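Long-range contact in tyrosinase (Burkholderia thailandensis, PDB 5ZRD), which uses a pair of copper ions to hydroxylate monophenols and probably to oxidise the resulting catechols, working efficiently at acidic pH: residues A[232-245]-A[405-419]. Residues are numbered along the deposited sequence; the frame is centred on the assembly and turned at random.
Sequences PTRNGVYAKYVRCL and LDDATPELKSLLAVP
Leu-405 reaches Val-242 with both of its methyls, the nearer being CD2, 3.8 Å from Val-242 CG2. The same CD2 also meets the phenol end of Tyr-238, while CD1 lies against the CB of Tyr-241, and CD1 of Leu-245 packs against the backbone O of Leu-405. Further on, Thr-409 N-caps helix 410-415 by a weak bond from Leu-412 N. Leu-412 then packs CD2 against two neighbours, 3.5 Å from Tyr-238 OH and 3.8 Å from Val-242 CG2, its side chain crossing that of Tyr-238 at about a right angle. Leu-415 splits its branches: CD2 sits in the plane of the Tyr-238 ring, at its edge, 3.9 Å from CE1, and CD1 approaches the backbone O of Pro-232. CG of Pro-232, from the tyrosine's own segment, lies over one face near the ring's rim, so the ring is packed at a face and an edge. With its CG anti to the carbonyl carbon (chi1 -62°), Leu-416 brings CD1 to Val-242 CG1 and CD2 within 3.5 Å of Arg-243 CG. The two side chains run past each other in opposite directions, and CD2 lies over the centre of the Arg-243 guanidinium. Toward the end of the segment, Arg-234 NH2 gives a weak, bent hydrogen bond to Ala-417 O (3.1 Å, 122° at the hydrogen), and Pro-419 CD lies over one face of the Arg-234 guanidinium, displaced from its centre. Apart from the arginine ends the contact is chiefly apolar, and it buries 730 Å² in all. The axes of helices 237-244 and 410-415 cross at -108°, 10.3 Å apart. Helix 237-244, in the common central domain of tyrosinase, sits largely between segment 405-419 and the dicopper core: Tyr-241 OH is hydrogen-bonded to Glu-119, and its side chain touches helices 274-285 and 315-334, which carry the copper ligands His-277, His-281 and His-320, while Lys-240 touches strand 456-466.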
loop_
_atom_site.group_PDB
_atom_site.type_symbol
_atom_site.label_atom_id
_atom_site.label_comp_id
_atom_site.label_asym_id
_atom_site.label_seq_id
_atom_site.Cartn_x
_atom_site.Cartn_y
_atom_site.Cartn_z
ATOM N N PRO A 232 25.057 6.129 -48.084
ATOM C CA PRO A 232 24.787 5.556 -46.760
ATOM C C PRO A 232 25.767 4.415 -46.448
ATOM O O PRO A 232 25.919 3.512 -47.263
ATOM C CB PRO A 232 23.319 5.089 -46.807
ATOM C CG PRO A 232 22.938 5.092 -48.275
ATOM C CD PRO A 232 23.857 6.095 -48.937
ATOM N N THR A 233 26.445 4.500 -45.305
ATOM C CA THR A 233 27.222 3.385 -44.741
ATOM C C THR A 233 26.273 2.288 -44.234
ATOM O O THR A 233 25.024 2.426 -44.276
ATOM C CB THR A 233 28.150 3.844 -43.604
ATOM O OG1 THR A 233 27.416 3.957 -42.377
ATOM C CG2 THR A 233 28.851 5.158 -43.911
ATOM N N ARG A 234 26.880 1.213 -43.737
ATOM C CA ARG A 234 26.178 0.024 -43.231
ATOM C C ARG A 234 25.728 0.258 -41.784
ATOM O O ARG A 234 25.066 -0.593 -41.242
ATOM C CB ARG A 234 27.060 -1.243 -43.318
ATOM C CG ARG A 234 28.239 -1.255 -42.343
ATOM C CD ARG A 234 29.090 -2.527 -42.252
ATOM N NE ARG A 234 30.016 -2.664 -43.366
ATOM C CZ ARG A 234 29.682 -3.165 -44.553
ATOM N NH1 ARG A 234 30.522 -3.020 -45.567
ATOM N NH2 ARG A 234 28.523 -3.801 -44.716
ATOM N N ASN A 235 26.095 1.373 -41.164
ATOM C CA ASN A 235 25.762 1.618 -39.755
ATOM C C ASN A 235 24.588 2.575 -39.539
ATOM O O ASN A 235 24.162 2.725 -38.389
ATOM C CB ASN A 235 26.876 2.362 -39.038
ATOM C CG ASN A 235 28.176 1.642 -39.227
ATOM O OD1 ASN A 235 29.096 2.215 -39.809
ATOM N ND2 ASN A 235 28.195 0.376 -38.835
ATOM N N GLY A 236 24.175 3.295 -40.570
ATOM C CA GLY A 236 23.216 4.375 -40.411
ATOM C C GLY A 236 21.770 3.875 -40.321
ATOM O O GLY A 236 21.511 2.685 -40.343
ATOM N N VAL A 237 20.831 4.813 -40.205
ATOM C CA VAL A 237 19.433 4.454 -40.114
ATOM C C VAL A 237 18.965 3.900 -41.457
ATOM O O VAL A 237 18.085 3.060 -41.478
ATOM C CB VAL A 237 18.555 5.640 -39.683
ATOM C CG1 VAL A 237 17.093 5.209 -39.583
ATOM C CG2 VAL A 237 19.060 6.222 -38.371
ATOM N N TYR A 238 19.571 4.339 -42.555
ATOM C CA TYR A 238 19.188 3.817 -43.847
ATOM C C TYR A 238 19.409 2.298 -43.906
ATOM O O TYR A 238 18.461 1.489 -44.224
ATOM C CB TYR A 238 19.947 4.544 -44.957
ATOM C CG TYR A 238 19.667 4.033 -46.344
ATOM C CD1 TYR A 238 20.349 2.941 -46.865
ATOM C CD2 TYR A 238 18.709 4.639 -47.143
ATOM C CE1 TYR A 238 20.090 2.479 -48.155
ATOM C CE2 TYR A 238 18.439 4.187 -48.428
ATOM C CZ TYR A 238 19.136 3.107 -48.940
ATOM O OH TYR A 238 18.860 2.677 -50.204
ATOM N N ALA A 239 20.644 1.911 -43.597
ATOM C CA ALA A 239 21.002 0.489 -43.501
ATOM C C ALA A 239 20.082 -0.249 -42.520
ATOM O O ALA A 239 19.754 -1.400 -42.765
ATOM C CB ALA A 239 22.434 0.336 -43.052
ATOM N N LYS A 240 19.775 0.358 -41.370
ATOM C CA LYS A 240 18.994 -0.355 -40.370
ATOM C C LYS A 240 17.565 -0.619 -40.892
ATOM O O LYS A 240 17.007 -1.673 -40.658
ATOM C CB LYS A 240 18.990 0.442 -39.064
ATOM C CG LYS A 240 20.199 0.252 -38.158
ATOM C CD LYS A 240 19.810 0.416 -36.693
ATOM C CE LYS A 240 20.956 0.253 -35.710
ATOM N NZ LYS A 240 21.151 -1.167 -35.329
ATOM N N TYR A 241 16.981 0.323 -41.644
ATOM C CA TYR A 241 15.645 0.135 -42.243
ATOM C C TYR A 241 15.683 -0.957 -43.321
ATOM O O TYR A 241 14.794 -1.803 -43.373
ATOM C CB TYR A 241 15.141 1.448 -42.813
ATOM C CG TYR A 241 14.245 2.288 -41.939
ATOM C CD1 TYR A 241 13.177 1.732 -41.246
ATOM C CD2 TYR A 241 14.381 3.670 -41.905
ATOM C CE1 TYR A 241 12.333 2.511 -40.465
ATOM C CE2 TYR A 241 13.529 4.458 -41.150
ATOM C CZ TYR A 241 12.498 3.882 -40.430
ATOM O OH TYR A 241 11.621 4.642 -39.705
ATOM N N VAL A 242 16.739 -0.980 -44.135
ATOM C CA VAL A 242 16.935 -2.053 -45.130
ATOM C C VAL A 242 17.023 -3.395 -44.408
ATOM O O VAL A 242 16.284 -4.322 -44.744
ATOM C CB VAL A 242 18.162 -1.843 -46.041
ATOM C CG1 VAL A 242 18.393 -3.055 -46.930
ATOM C CG2 VAL A 242 18.066 -0.579 -46.891
ATOM N N ARG A 243 17.835 -3.484 -43.363
ATOM C CA ARG A 243 17.943 -4.745 -42.570
ATOM C C ARG A 243 16.570 -5.226 -42.073
ATOM O O ARG A 243 16.299 -6.448 -42.074
ATOM C CB ARG A 243 18.810 -4.571 -41.317
ATOM C CG ARG A 243 20.279 -4.914 -41.490
ATOM C CD ARG A 243 20.845 -5.747 -40.353
ATOM N NE ARG A 243 22.279 -5.878 -40.570
ATOM C CZ ARG A 243 22.859 -6.818 -41.321
ATOM N NH1 ARG A 243 22.176 -7.892 -41.686
ATOM N NH2 ARG A 243 24.123 -6.676 -41.695
ATOM N N CYS A 244 15.732 -4.309 -41.560
ATOM C CA CYS A 244 14.516 -4.764 -40.894
ATOM C C CYS A 244 13.610 -5.480 -41.899
ATOM O O CYS A 244 12.892 -6.395 -41.497
ATOM C CB CYS A 244 13.801 -3.642 -40.153
ATOM S SG CYS A 244 12.771 -2.543 -41.160
ATOM N N LEU A 245 13.752 -5.168 -43.196
ATOM C CA LEU A 245 12.892 -5.746 -44.235
ATOM C C LEU A 245 13.226 -7.226 -44.435
ATOM O O LEU A 245 12.412 -7.957 -44.998
ATOM C CB LEU A 245 13.030 -4.962 -45.547
ATOM C CG LEU A 245 12.488 -3.529 -45.506
ATOM C CD1 LEU A 245 12.575 -2.870 -46.870
ATOM C CD2 LEU A 245 11.054 -3.490 -45.018
ATOM N N LEU A 405 12.728 1.817 -50.982
ATOM C CA LEU A 405 12.927 0.495 -50.420
ATOM C C LEU A 405 11.731 -0.436 -50.662
ATOM O O LEU A 405 11.670 -1.499 -50.018
ATOM C CB LEU A 405 13.202 0.594 -48.914
ATOM C CG LEU A 405 14.371 1.485 -48.493
ATOM C CD1 LEU A 405 14.597 1.396 -46.984
ATOM C CD2 LEU A 405 15.640 1.117 -49.232
ATOM N N ASP A 406 10.813 -0.126 -51.558
ATOM C CA ASP A 406 9.739 -1.106 -51.864
ATOM C C ASP A 406 10.311 -2.481 -52.331
ATOM O O ASP A 406 9.754 -3.546 -52.059
ATOM C CB ASP A 406 8.799 -0.569 -52.936
ATOM C CG ASP A 406 7.944 0.624 -52.466
ATOM O OD1 ASP A 406 7.692 0.804 -51.236
ATOM O OD2 ASP A 406 7.510 1.385 -53.361
ATOM N N ASP A 407 11.434 -2.453 -53.022
ATOM C CA ASP A 407 11.918 -3.626 -53.729
ATOM C C ASP A 407 13.267 -4.085 -53.153
ATOM O O ASP A 407 14.162 -3.273 -52.958
ATOM C CB ASP A 407 12.103 -3.295 -55.229
ATOM C CG ASP A 407 10.840 -2.745 -55.888
ATOM O OD1 ASP A 407 9.729 -3.267 -55.613
ATOM O OD2 ASP A 407 10.984 -1.763 -56.676
ATOM N N ALA A 408 13.368 -5.388 -52.884
ATOM C CA ALA A 408 14.610 -6.096 -52.562
ATOM C C ALA A 408 15.459 -6.138 -53.826
ATOM O O ALA A 408 15.036 -6.763 -54.778
ATOM C CB ALA A 408 14.299 -7.506 -52.091
ATOM N N THR A 409 16.591 -5.447 -53.841
ATOM C CA THR A 409 17.475 -5.409 -55.011
ATOM C C THR A 409 18.867 -5.957 -54.645
ATOM O O THR A 409 19.137 -6.258 -53.476
ATOM C CB THR A 409 17.635 -3.988 -55.574
ATOM O OG1 THR A 409 18.631 -3.323 -54.791
ATOM C CG2 THR A 409 16.340 -3.207 -55.608
ATOM N N PRO A 410 19.766 -6.065 -55.647
ATOM C CA PRO A 410 21.137 -6.513 -55.401
ATOM C C PRO A 410 21.980 -5.430 -54.711
ATOM O O PRO A 410 22.816 -5.749 -53.878
ATOM C CB PRO A 410 21.735 -6.844 -56.780
ATOM C CG PRO A 410 20.544 -6.932 -57.697
ATOM C CD PRO A 410 19.574 -5.934 -57.104
ATOM N N GLU A 411 21.733 -4.178 -55.061
ATOM C CA GLU A 411 22.442 -3.044 -54.495
ATOM C C GLU A 411 22.246 -3.023 -52.970
ATOM O O GLU A 411 23.145 -2.639 -52.234
ATOM C CB GLU A 411 21.938 -1.769 -55.183
ATOM C CG GLU A 411 22.340 -0.467 -54.499
ATOM C CD GLU A 411 23.571 0.230 -55.063
ATOM O OE1 GLU A 411 24.535 0.454 -54.293
ATOM O OE2 GLU A 411 23.561 0.562 -56.265
ATOM N N LEU A 412 21.063 -3.435 -52.509
ATOM C CA LEU A 412 20.718 -3.379 -51.092
ATOM C C LEU A 412 21.285 -4.601 -50.358
ATOM O O LEU A 412 21.733 -4.429 -49.228
ATOM C CB LEU A 412 19.194 -3.303 -50.916
ATOM C CG LEU A 412 18.522 -1.984 -51.297
ATOM C CD1 LEU A 412 17.021 -2.076 -51.055
ATOM C CD2 LEU A 412 19.114 -0.796 -50.553
ATOM N N LYS A 413 21.188 -5.810 -50.953
ATOM C CA LYS A 413 21.864 -7.060 -50.473
ATOM C C LYS A 413 23.321 -6.804 -50.053
ATOM O O LYS A 413 23.792 -7.270 -49.008
ATOM C CB LYS A 413 21.965 -8.123 -51.576
ATOM C CG LYS A 413 21.232 -9.435 -51.323
ATOM C CD LYS A 413 19.863 -9.478 -51.986
ATOM C CE LYS A 413 19.009 -10.649 -51.546
ATOM N NZ LYS A 413 17.572 -10.359 -51.770
ATOM N N SER A 414 24.035 -6.102 -50.914
ATOM C CA SER A 414 25.434 -5.977 -50.769
ATOM C C SER A 414 25.745 -4.898 -49.739
ATOM O O SER A 414 26.732 -5.018 -49.016
ATOM C CB SER A 414 26.081 -5.666 -52.078
ATOM O OG SER A 414 25.879 -4.306 -52.368
ATOM N N LEU A 415 24.936 -3.854 -49.656
ATOM C CA LEU A 415 25.188 -2.870 -48.610
ATOM C C LEU A 415 25.235 -3.571 -47.244
ATOM O O LEU A 415 26.059 -3.212 -46.415
ATOM C CB LEU A 415 24.095 -1.801 -48.640
ATOM C CG LEU A 415 24.129 -0.835 -47.461
ATOM C CD1 LEU A 415 25.272 0.156 -47.616
ATOM C CD2 LEU A 415 22.792 -0.133 -47.311
ATOM N N LEU A 416 24.367 -4.574 -47.045
ATOM C CA LEU A 416 24.303 -5.411 -45.833
ATOM C C LEU A 416 25.364 -6.535 -45.820
ATOM O O LEU A 416 25.443 -7.279 -44.829
ATOM C CB LEU A 416 22.926 -6.089 -45.765
ATOM C CG LEU A 416 21.688 -5.191 -45.661
ATOM C CD1 LEU A 416 20.430 -6.047 -45.469
ATOM C CD2 LEU A 416 21.833 -4.163 -44.537
ATOM N N ALA A 417 26.108 -6.752 -46.900
ATOM C CA ALA A 417 27.040 -7.896 -46.990
ATOM C C ALA A 417 28.331 -7.596 -46.223
ATOM O O ALA A 417 28.885 -6.485 -46.273
ATOM C CB ALA A 417 27.374 -8.219 -48.438
ATOM N N VAL A 418 28.829 -8.635 -45.585
ATOM C CA VAL A 418 30.158 -8.593 -44.994
ATOM C C VAL A 418 31.187 -8.500 -46.129
ATOM O O VAL A 418 31.285 -9.414 -46.940
ATOM C CB VAL A 418 30.394 -9.831 -44.112
ATOM C CG1 VAL A 418 31.794 -9.818 -43.485
ATOM C CG2 VAL A 418 29.303 -9.951 -43.049
ATOM N N PRO A 419 31.945 -7.397 -46.205
ATOM C CA PRO A 419 33.054 -7.372 -47.160
ATOM C C PRO A 419 33.948 -8.606 -46.953
ATOM O O PRO A 419 34.181 -8.975 -45.798
ATOM C CB PRO A 419 33.875 -6.109 -46.848
ATOM C CG PRO A 419 32.946 -5.263 -45.995
ATOM C CD PRO A 419 32.013 -6.241 -45.304
#